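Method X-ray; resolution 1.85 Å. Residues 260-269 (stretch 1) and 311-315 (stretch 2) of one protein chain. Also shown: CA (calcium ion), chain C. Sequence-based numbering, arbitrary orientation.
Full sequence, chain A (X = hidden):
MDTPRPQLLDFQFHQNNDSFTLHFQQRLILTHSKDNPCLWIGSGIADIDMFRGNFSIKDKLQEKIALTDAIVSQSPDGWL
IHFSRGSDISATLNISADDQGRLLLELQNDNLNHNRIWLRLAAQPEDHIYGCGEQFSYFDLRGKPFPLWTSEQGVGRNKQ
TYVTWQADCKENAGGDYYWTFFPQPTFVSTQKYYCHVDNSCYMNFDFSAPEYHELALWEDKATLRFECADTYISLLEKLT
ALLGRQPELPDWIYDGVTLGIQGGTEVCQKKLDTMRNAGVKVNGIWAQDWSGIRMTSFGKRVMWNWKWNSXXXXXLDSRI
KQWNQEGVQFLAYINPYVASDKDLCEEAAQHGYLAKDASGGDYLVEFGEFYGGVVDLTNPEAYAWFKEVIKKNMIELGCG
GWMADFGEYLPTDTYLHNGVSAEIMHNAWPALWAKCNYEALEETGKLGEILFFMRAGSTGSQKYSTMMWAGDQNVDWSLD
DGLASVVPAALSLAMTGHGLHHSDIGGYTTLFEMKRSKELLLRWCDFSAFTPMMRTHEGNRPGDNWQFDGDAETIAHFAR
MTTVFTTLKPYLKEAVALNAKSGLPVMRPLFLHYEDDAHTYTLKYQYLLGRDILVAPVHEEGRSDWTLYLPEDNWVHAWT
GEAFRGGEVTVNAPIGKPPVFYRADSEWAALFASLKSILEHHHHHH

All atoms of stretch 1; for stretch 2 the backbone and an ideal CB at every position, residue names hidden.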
ATOM      1  N   GLY A 260      11.324  -0.465 -17.372  1.00 20.20           N
ATOM      2  CA  GLY A 260       9.980  -1.013 -17.790  1.00 17.60           C
ATOM      3  C   GLY A 260       9.963  -0.913 -19.279  1.00 16.40           C
ATOM      4  O   GLY A 260      10.044   0.172 -19.857  1.00 20.36           O
ATOM      5  N   ILE A 261       9.959  -2.098 -19.893  1.00 20.73           N
ATOM      6  CA  ILE A 261       9.977  -2.228 -21.347  1.00 19.91           C
ATOM      7  C   ILE A 261       8.912  -3.259 -21.792  1.00 19.96           C
ATOM      8  O   ILE A 261       8.733  -4.239 -21.148  1.00 24.25           O
ATOM      9  CB  ILE A 261      11.346  -2.635 -21.852  1.00 21.47           C
ATOM     10  CG1 ILE A 261      12.477  -1.708 -21.300  1.00 20.42           C
ATOM     11  CG2 ILE A 261      11.333  -2.645 -23.391  1.00 22.37           C
ATOM     12  CD1 ILE A 261      13.900  -2.213 -21.533  1.00 22.63           C
ATOM     13  N   GLN A 262       8.232  -2.971 -22.898  1.00 20.49           N
ATOM     14  CA  GLN A 262       7.379  -3.950 -23.562  1.00 20.10           C
ATOM     15  C   GLN A 262       7.826  -4.016 -25.041  1.00 21.50           C
ATOM     16  O   GLN A 262       8.538  -3.146 -25.526  1.00 22.98           O
ATOM     17  CB  GLN A 262       5.934  -3.500 -23.451  1.00 20.75           C
ATOM     18  CG  GLN A 262       5.441  -3.380 -22.014  1.00 20.28           C
ATOM     19  CD  GLN A 262       4.010  -2.885 -21.879  1.00 22.37           C
ATOM     20  OE1 GLN A 262       3.085  -3.683 -21.649  1.00 25.86           O
ATOM     21  NE2 GLN A 262       3.825  -1.612 -21.940  1.00 25.72           N
ATOM     22  N   GLY A 263       7.390  -5.056 -25.716  1.00 25.16           N
ATOM     23  CA  GLY A 263       7.603  -5.166 -27.152  1.00 23.56           C
ATOM     24  C   GLY A 263       8.568  -6.226 -27.624  1.00 23.80           C
ATOM     25  O   GLY A 263       8.903  -6.255 -28.852  1.00 26.17           O
ATOM     26  N   GLY A 264       9.040  -7.045 -26.697  1.00 24.31           N
ATOM     27  CA  GLY A 264       9.774  -8.242 -26.949  1.00 24.69           C
ATOM     28  C   GLY A 264      11.304  -8.168 -26.721  1.00 25.93           C
ATOM     29  O   GLY A 264      11.849  -7.162 -26.276  1.00 24.51           O
ATOM     30  N   THR A 265      11.968  -9.293 -26.913  1.00 24.61           N
ATOM     31  CA  THR A 265      13.344  -9.512 -26.464  1.00 26.17           C
ATOM     32  C   THR A 265      14.286  -8.546 -27.045  1.00 27.70           C
ATOM     33  O   THR A 265      15.158  -7.981 -26.355  1.00 25.52           O
ATOM     34  CB  THR A 265      13.826 -10.928 -26.872  1.00 26.78           C
ATOM     35  OG1 THR A 265      12.834 -11.828 -26.437  1.00 23.84           O
ATOM     36  CG2 THR A 265      15.141 -11.339 -26.149  1.00 27.81           C
ATOM     37  N   GLU A 266      14.146  -8.338 -28.338  1.00 26.10           N
ATOM     38  CA  GLU A 266      15.104  -7.469 -29.022  1.00 32.71           C
ATOM     39  C   GLU A 266      14.903  -5.946 -28.702  1.00 28.47           C
ATOM     40  O   GLU A 266      15.896  -5.187 -28.658  1.00 27.07           O
ATOM     41  CB  GLU A 266      15.198  -7.807 -30.528  1.00 36.08           C
ATOM     42  CG  GLU A 266      16.021  -9.112 -30.716  1.00 46.08           C
ATOM     43  CD  GLU A 266      17.516  -9.022 -30.153  1.00 48.90           C
ATOM     44  OE1 GLU A 266      18.346  -8.257 -30.680  1.00 68.41           O
ATOM     45  OE2 GLU A 266      17.892  -9.670 -29.151  1.00 50.67           O
ATOM     46  N   VAL A 267      13.662  -5.511 -28.507  1.00 28.42           N
ATOM     47  CA  VAL A 267      13.376  -4.148 -28.064  1.00 28.16           C
ATOM     48  C   VAL A 267      14.020  -3.939 -26.655  1.00 26.31           C
ATOM     49  O   VAL A 267      14.632  -2.895 -26.406  1.00 26.43           O
ATOM     50  CB  VAL A 267      11.837  -3.819 -28.058  1.00 30.07           C
ATOM     51  CG1 VAL A 267      11.567  -2.484 -27.344  1.00 25.57           C
ATOM     52  CG2 VAL A 267      11.297  -3.643 -29.470  1.00 30.80           C
ATOM     53  N   CYS A 268      13.918  -4.956 -25.815  1.00 22.15           N
ATOM     54  CA  CYS A 268      14.493  -4.879 -24.471  1.00 25.29           C
ATOM     55  C   CYS A 268      15.995  -4.773 -24.582  1.00 25.43           C
ATOM     56  O   CYS A 268      16.623  -3.936 -23.955  1.00 23.17           O
ATOM     57  CB  CYS A 268      14.119  -6.089 -23.629  1.00 24.41           C
ATOM     58  SG  CYS A 268      12.389  -6.174 -23.058  1.00 25.24           S
ATOM     59  N   GLN A 269      16.570  -5.595 -25.453  1.00 24.15           N
ATOM     60  CA  GLN A 269      18.007  -5.563 -25.713  1.00 27.26           C
ATOM     61  C   GLN A 269      18.544  -4.238 -26.151  1.00 23.97           C
ATOM     62  O   GLN A 269      19.564  -3.773 -25.540  1.00 28.47           O
ATOM     63  CB  GLN A 269      18.385  -6.643 -26.782  1.00 29.28           C
ATOM     64  CG  GLN A 269      19.874  -6.950 -26.832  1.00 27.13           C
ATOM     65  CD  GLN A 269      20.525  -7.380 -25.571  1.00 25.77           C
ATOM     66  OE1 GLN A 269      20.203  -8.429 -24.933  1.00 24.62           O
ATOM     67  NE2 GLN A 269      21.563  -6.619 -25.208  1.00 28.85           N
ATOM     68  N   UNK A 311       6.737 -16.534 -28.775  1.00 25.24           N
ATOM     69  CA  UNK A 311       6.477 -15.698 -29.931  1.00 23.62           C
ATOM     70  C   UNK A 311       6.729 -14.210 -29.672  1.00 25.79           C
ATOM     71  O   UNK A 311       7.336 -13.473 -30.491  1.00 24.27           O
ATOM     72  CB  UNK A 311       5.032 -15.902 -30.390  1.00 23.62           C
ATOM     73  N   UNK A 312       6.184 -13.716 -28.559  1.00 27.40           N
ATOM     74  CA  UNK A 312       6.441 -12.291 -28.223  1.00 25.46           C
ATOM     75  C   UNK A 312       7.880 -12.029 -27.676  1.00 23.04           C
ATOM     76  O   UNK A 312       8.419 -10.953 -27.891  1.00 28.41           O
ATOM     77  CB  UNK A 312       5.418 -11.828 -27.184  1.00 25.46           C
ATOM     78  N   UNK A 313       8.438 -12.997 -26.949  1.00 23.89           N
ATOM     79  CA  UNK A 313       9.773 -12.905 -26.324  1.00 23.92           C
ATOM     80  C   UNK A 313      10.633 -14.115 -26.782  1.00 25.31           C
ATOM     81  O   UNK A 313      11.033 -14.962 -25.982  1.00 23.34           O
ATOM     82  CB  UNK A 313       9.655 -12.870 -24.799  1.00 23.92           C
ATOM     83  N   UNK A 314      10.981 -14.126 -28.091  1.00 24.16           N
ATOM     84  CA  UNK A 314      11.891 -15.198 -28.532  1.00 26.93           C
ATOM     85  C   UNK A 314      13.235 -15.215 -27.801  1.00 29.12           C
ATOM     86  O   UNK A 314      13.841 -14.115 -27.562  1.00 28.39           O
ATOM     87  CB  UNK A 314      12.147 -15.062 -30.034  1.00 26.93           C
ATOM     88  N   UNK A 315      13.639 -16.435 -27.427  1.00 29.47           N
ATOM     89  CA  UNK A 315      14.983 -16.752 -26.849  1.00 33.81           C
ATOM     90  C   UNK A 315      15.123 -16.150 -25.428  1.00 35.60           C
ATOM     91  O   UNK A 315      16.211 -15.961 -24.943  1.00 30.43           O
ATOM     92  CB  UNK A 315      16.094 -16.212 -27.752  1.00 33.81           C
TER
HETATM   93 CA    CA C1679       8.435 -16.703 -33.799  1.00 33.57          CA

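Position 311 has no atom of stretch 1 within 5.5 Å of its ideal CB, so stretch 1 says little about it. The calcium ion says more. It lies about 4.9 Å from that ideal CB, within reach of a side chain carrying an oxygen. Aspartate, glutamate, asparagine or glutamine would all be reasonable. The residue is Glu311. Its OE1 binds the calcium ion CA at 2.4 Å. Three waters complete the ligands seen here. Water 1 also donates to Glu311 O at 2.8 Å, and water 2 to Glu311 OE2 at 3.2 Å.

Position 312 has its CA-to-CB bond sideways to stretch 1, with nothing of that stretch within 5.5 Å of the ideal CB. Many side chains would fit, polar ones included. The backbone is more telling. The carbonyl O of 312 lies 3.2 Å from Gly264 CA. An ideal CB on Gly264 would come to 2.6 Å from this same O, a clash, so the close approach depends on a glycine there. The phi/psi of Gly264, 103/178, calls for glycine in any case. The residue is Asn312. Its chi1 is t, and the end of its side chain comes nearer to stretch 1 than its CB does, though its nearest approach, Asn312 OD1 to Gly263 C, is 4.7 Å. Its ND2 is hydrogen-bonded elsewhere in the structure.

Position 313 is the one where stretch 1 offers most. Its CA is 4.7 Å from Gly264 CA, the closest CA pair between the stretches. The ideal CB lies 3.7 Å from Thr265 OG1 and 5.1 Å from Gly264 CA, and its bond points sideways. Past it, the bare Gly264 leaves room for a flat group, Cys268 SG stands to one side, and the backbone N of Gly264 can donate farther on. A long or aromatic side chain would suit; phenylalanine would fill the space, and a tip that accepts a hydrogen bond would add to the fit. The residue is Tyr313, chi1 m. Gly264 CA sits over one ring face, 3.4 Å from the centroid, in a CH-pi contact. Cys268 SG lies at the ring edge, 3.8 Å from Tyr313 CE2. Gly264 N donates a weak hydrogen bond to Tyr313 OH at 3.1 Å. The ring covers the N-cap residue just before the helix that begins at Thr265.

Position 314 has phi/psi of -59/136, which many residues adopt and which proline fits well. Its ideal CB is 4.9 Å from Thr265 OG1, and its bond points sideways. A small or medium side chain would do. The residue is Pro314, with its ring in the C-gamma endo pucker. Pro314 CD lies 3.7 Å from Thr265 OG1. The main tie uses the backbone: Thr265 OG1 donates to Pro314 O at 2.7 Å.

Position 315 has a positive phi, 69/22, which favours glycine, asparagine or aspartate without excluding others. Its ideal CB is 5.2 Å from Thr265 CG2. The residue is Gln315, the N-cap of a following helix. The nearest approach of its side chain to stretch 1 is Gln315 CB to Thr265 CG2, 5.3 Å.

Stretch 2, residues 311-315: ENYPQ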
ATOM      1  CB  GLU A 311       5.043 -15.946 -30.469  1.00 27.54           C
ATOM      2  CG  GLU A 311       4.820 -17.427 -30.872  1.00 26.40           C
ATOM      3  CD  GLU A 311       5.682 -17.866 -32.094  1.00 29.36           C
ATOM      4  OE1 GLU A 311       6.358 -17.024 -32.723  1.00 26.89           O
ATOM      5  OE2 GLU A 311       5.675 -19.076 -32.454  1.00 29.04           O
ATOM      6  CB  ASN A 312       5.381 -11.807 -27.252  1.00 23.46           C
ATOM      7  CG  ASN A 312       5.262 -10.293 -27.217  1.00 26.34           C
ATOM      8  OD1 ASN A 312       5.301  -9.616 -28.224  1.00 22.41           O
ATOM      9  ND2 ASN A 312       5.112  -9.737 -25.993  1.00 26.86           N
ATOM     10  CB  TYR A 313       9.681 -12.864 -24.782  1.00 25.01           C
ATOM     11  CG  TYR A 313       9.411 -11.463 -24.384  1.00 24.35           C
ATOM     12  CD1 TYR A 313       8.108 -10.921 -24.450  1.00 25.08           C
ATOM     13  CD2 TYR A 313      10.453 -10.610 -24.056  1.00 23.81           C
ATOM     14  CE1 TYR A 313       7.863  -9.538 -24.160  1.00 22.26           C
ATOM     15  CE2 TYR A 313      10.246  -9.261 -23.804  1.00 23.61           C
ATOM     16  CZ  TYR A 313       8.953  -8.741 -23.787  1.00 22.14           C
ATOM     17  OH  TYR A 313       8.784  -7.441 -23.600  1.00 20.96           O
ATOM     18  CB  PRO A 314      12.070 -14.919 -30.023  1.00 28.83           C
ATOM     19  CG  PRO A 314      11.835 -13.442 -30.204  1.00 27.67           C
ATOM     20  CD  PRO A 314      10.734 -13.104 -29.145  1.00 24.15           C
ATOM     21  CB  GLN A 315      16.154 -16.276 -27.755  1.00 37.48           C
ATOM     22  CG  GLN A 315      16.062 -16.666 -29.228  1.00 42.55           C
ATOM     23  CD  GLN A 315      17.330 -16.354 -29.995  1.00 50.89           C
ATOM     24  OE1 GLN A 315      17.519 -15.260 -30.557  1.00 62.44           O
ATOM     25  NE2 GLN A 315      18.235 -17.289 -29.980  1.00 56.57           N
TER
HETATM   26  O   HOH W   1       8.988 -14.532 -32.474  1.00 36.59           O
HETATM   27  O   HOH W   2       8.509 -19.057 -34.001  1.00 34.97           O
HETATM   28  O   HOH W   3       9.299 -17.495 -31.589  1.00 32.74           O
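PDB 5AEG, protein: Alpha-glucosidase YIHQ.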